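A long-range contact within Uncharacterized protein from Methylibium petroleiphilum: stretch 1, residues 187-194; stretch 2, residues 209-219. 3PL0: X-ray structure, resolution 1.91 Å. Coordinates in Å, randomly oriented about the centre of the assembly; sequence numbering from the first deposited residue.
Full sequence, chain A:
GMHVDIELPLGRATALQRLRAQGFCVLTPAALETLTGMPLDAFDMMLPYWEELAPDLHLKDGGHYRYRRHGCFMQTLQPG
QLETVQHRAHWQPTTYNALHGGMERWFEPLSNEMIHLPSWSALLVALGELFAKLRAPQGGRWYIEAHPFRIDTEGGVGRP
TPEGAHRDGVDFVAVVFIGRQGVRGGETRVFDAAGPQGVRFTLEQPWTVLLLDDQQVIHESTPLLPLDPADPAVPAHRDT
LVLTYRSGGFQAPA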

# COMPACT_ATOMS: atom_id res chain seq x y z
N GLU A 187 -7.77 -3.13 11.65
CA GLU A 187 -7.02 -2.12 12.33
C GLU A 187 -5.58 -2.27 11.90
O GLU A 187 -5.07 -3.37 11.87
CB GLU A 187 -7.11 -2.40 13.83
CG GLU A 187 -6.33 -1.48 14.67
CD GLU A 187 -6.51 -1.82 16.13
OE1 GLU A 187 -5.95 -2.87 16.59
OE2 GLU A 187 -7.23 -1.03 16.80
N THR A 188 -4.91 -1.17 11.60
CA THR A 188 -3.49 -1.19 11.24
C THR A 188 -2.67 -1.14 12.51
O THR A 188 -3.01 -0.42 13.45
CB THR A 188 -3.10 0.05 10.42
OG1 THR A 188 -3.97 0.14 9.29
CG2 THR A 188 -1.62 0.02 9.96
N ARG A 189 -1.57 -1.88 12.53
CA ARG A 189 -0.51 -1.63 13.51
C ARG A 189 0.84 -1.38 12.84
O ARG A 189 1.18 -2.07 11.85
CB ARG A 189 -0.36 -2.83 14.43
CG ARG A 189 -1.46 -2.97 15.45
CD ARG A 189 -2.60 -3.81 14.98
NE ARG A 189 -3.50 -4.19 16.07
CZ ARG A 189 -3.32 -5.26 16.84
NH1 ARG A 189 -2.28 -6.06 16.62
NH2 ARG A 189 -4.17 -5.56 17.80
N VAL A 190 1.60 -0.42 13.38
CA VAL A 190 2.96 -0.12 12.93
C VAL A 190 3.88 -0.23 14.14
O VAL A 190 3.52 0.27 15.22
CB VAL A 190 3.02 1.27 12.33
CG1 VAL A 190 4.48 1.57 11.81
CG2 VAL A 190 2.05 1.34 11.18
N PHE A 191 4.99 -0.96 14.00
CA PHE A 191 5.94 -1.09 15.08
C PHE A 191 7.32 -0.65 14.63
O PHE A 191 7.73 -0.93 13.52
CB PHE A 191 6.05 -2.56 15.51
CG PHE A 191 4.77 -3.16 15.97
CD1 PHE A 191 4.40 -3.09 17.29
CD2 PHE A 191 3.96 -3.84 15.07
CE1 PHE A 191 3.21 -3.66 17.73
CE2 PHE A 191 2.75 -4.41 15.48
CZ PHE A 191 2.38 -4.32 16.83
N ASP A 192 8.05 -0.03 15.53
CA ASP A 192 9.50 0.14 15.40
C ASP A 192 10.17 -1.21 15.13
O ASP A 192 9.93 -2.16 15.84
CB ASP A 192 10.05 0.64 16.73
CG ASP A 192 11.53 1.07 16.64
OD1 ASP A 192 12.15 0.84 15.60
OD2 ASP A 192 12.05 1.60 17.64
N ALA A 193 10.99 -1.31 14.10
CA ALA A 193 11.56 -2.61 13.78
C ALA A 193 12.63 -2.94 14.76
O ALA A 193 12.97 -4.09 14.84
CB ALA A 193 12.11 -2.65 12.40
N ALA A 194 13.18 -1.95 15.48
CA ALA A 194 14.31 -2.20 16.38
C ALA A 194 14.04 -1.77 17.81
O ALA A 194 14.95 -1.38 18.51
CB ALA A 194 15.62 -1.53 15.86
N VAL A 209 -3.62 8.03 3.74
CA VAL A 209 -2.40 7.31 3.36
C VAL A 209 -1.39 7.07 4.50
O VAL A 209 -1.02 7.97 5.22
CB VAL A 209 -1.72 7.99 2.19
CG1 VAL A 209 -0.59 7.12 1.69
CG2 VAL A 209 -2.77 8.22 1.10
N LEU A 210 -0.95 5.82 4.64
CA LEU A 210 0.08 5.47 5.58
C LEU A 210 1.38 5.36 4.80
O LEU A 210 1.49 4.51 3.93
CB LEU A 210 -0.23 4.13 6.25
CG LEU A 210 0.84 3.45 7.12
CD1 LEU A 210 1.17 4.36 8.29
CD2 LEU A 210 0.35 2.08 7.59
N LEU A 211 2.34 6.20 5.15
CA LEU A 211 3.69 6.18 4.61
C LEU A 211 4.60 5.42 5.56
O LEU A 211 4.53 5.65 6.78
CB LEU A 211 4.23 7.60 4.40
CG LEU A 211 3.37 8.51 3.48
CD1 LEU A 211 3.96 9.90 3.28
CD2 LEU A 211 3.05 7.82 2.10
N LEU A 212 5.40 4.48 5.03
CA LEU A 212 6.28 3.62 5.83
C LEU A 212 7.72 3.62 5.26
O LEU A 212 7.93 3.50 4.07
CB LEU A 212 5.79 2.16 5.79
CG LEU A 212 4.37 1.84 6.26
CD1 LEU A 212 3.94 0.44 5.80
CD2 LEU A 212 4.25 1.95 7.80
N ASP A 213 8.70 3.75 6.14
CA ASP A 213 10.09 3.48 5.80
C ASP A 213 10.28 2.02 6.09
O ASP A 213 10.40 1.56 7.25
CB ASP A 213 11.01 4.33 6.64
CG ASP A 213 12.48 4.06 6.39
OD1 ASP A 213 12.86 3.04 5.75
OD2 ASP A 213 13.27 4.88 6.88
N ASP A 214 10.30 1.27 5.01
CA ASP A 214 10.31 -0.19 5.10
C ASP A 214 11.56 -0.77 5.75
O ASP A 214 11.60 -1.95 6.08
CB ASP A 214 10.14 -0.78 3.71
CG ASP A 214 9.68 -2.20 3.76
OD1 ASP A 214 8.60 -2.47 4.35
OD2 ASP A 214 10.42 -3.05 3.22
N GLN A 215 12.59 0.05 5.93
CA GLN A 215 13.81 -0.40 6.63
C GLN A 215 13.77 -0.08 8.14
O GLN A 215 14.67 -0.45 8.86
CB GLN A 215 15.06 0.23 5.98
CG GLN A 215 15.25 -0.24 4.50
CD GLN A 215 16.51 0.33 3.83
OE1 GLN A 215 17.29 1.07 4.43
NE2 GLN A 215 16.69 -0.01 2.58
N GLN A 216 12.74 0.62 8.61
CA GLN A 216 12.70 1.06 10.01
C GLN A 216 11.49 0.60 10.80
O GLN A 216 11.52 0.59 12.01
CB GLN A 216 12.73 2.57 10.03
CG GLN A 216 14.08 3.14 9.63
CD GLN A 216 15.16 2.73 10.61
OE1 GLN A 216 14.98 2.84 11.82
NE2 GLN A 216 16.28 2.22 10.09
N VAL A 217 10.41 0.23 10.11
CA VAL A 217 9.19 -0.20 10.77
C VAL A 217 8.69 -1.48 10.09
O VAL A 217 9.13 -1.84 8.96
CB VAL A 217 8.10 0.90 10.72
CG1 VAL A 217 8.59 2.16 11.45
CG2 VAL A 217 7.73 1.21 9.27
N ILE A 218 7.87 -2.20 10.85
CA ILE A 218 7.10 -3.32 10.35
C ILE A 218 5.61 -3.04 10.61
O ILE A 218 5.26 -2.18 11.41
CB ILE A 218 7.54 -4.68 10.92
CG1 ILE A 218 7.40 -4.72 12.46
CG2 ILE A 218 9.02 -5.03 10.45
CD1 ILE A 218 7.75 -6.07 13.06
N HIS A 219 4.74 -3.73 9.89
CA HIS A 219 3.33 -3.40 10.00
C HIS A 219 2.45 -4.60 9.70
O HIS A 219 2.94 -5.69 9.33
CB HIS A 219 3.02 -2.21 9.08
CG HIS A 219 3.12 -2.54 7.63
ND1 HIS A 219 2.01 -2.80 6.84
CD2 HIS A 219 4.20 -2.71 6.83
CE1 HIS A 219 2.41 -3.10 5.61
NE2 HIS A 219 3.73 -3.04 5.58

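Neighbouring strands in a sheet are joined through their backbones, while their side chains decide what each face of the sheet will meet; this contact illustrates both halves of that principle. The strand that carries Val190 and Phe191 runs antiparallel to the one that carries Ile218 and His219, with 155° between their directions. Phe191 and Ile218 form a hydrogen-bonded pair: Phe191 N donates to Ile218 O at 2.9 Å, and Ile218 N returns a bond to Phe191 O at 3.0 Å, both nearly straight. Val190 and His219 make the adjacent non-hydrogen-bonded pair, their CA atoms 4.4 Å apart, close enough for His219 CA to approach Arg189 O at 3.1 Å in a CA-H...O contact. Beyond the strand, Ala193 N still reaches Gln216 O at 2.9 Å, extending the ladder into the turn.

Side chains alternate accordingly. Val190 lies on the buried face it shares with His219, where its CG1 packs against Val217 CB at 3.8 Å and Leu212 CD2 at 4.0 Å, and its CG2 against Leu210 CD2 at 4.0 Å. Thr188 CG2 meets that same leucine methyl, Leu210 CD2, at 3.7 Å. Thus the strand 209-213, its axis 9.9 Å away, contributes through side chains alone. On the other face, which is more open, Phe191 CB rests 4.0 Å from Ile218 CG1.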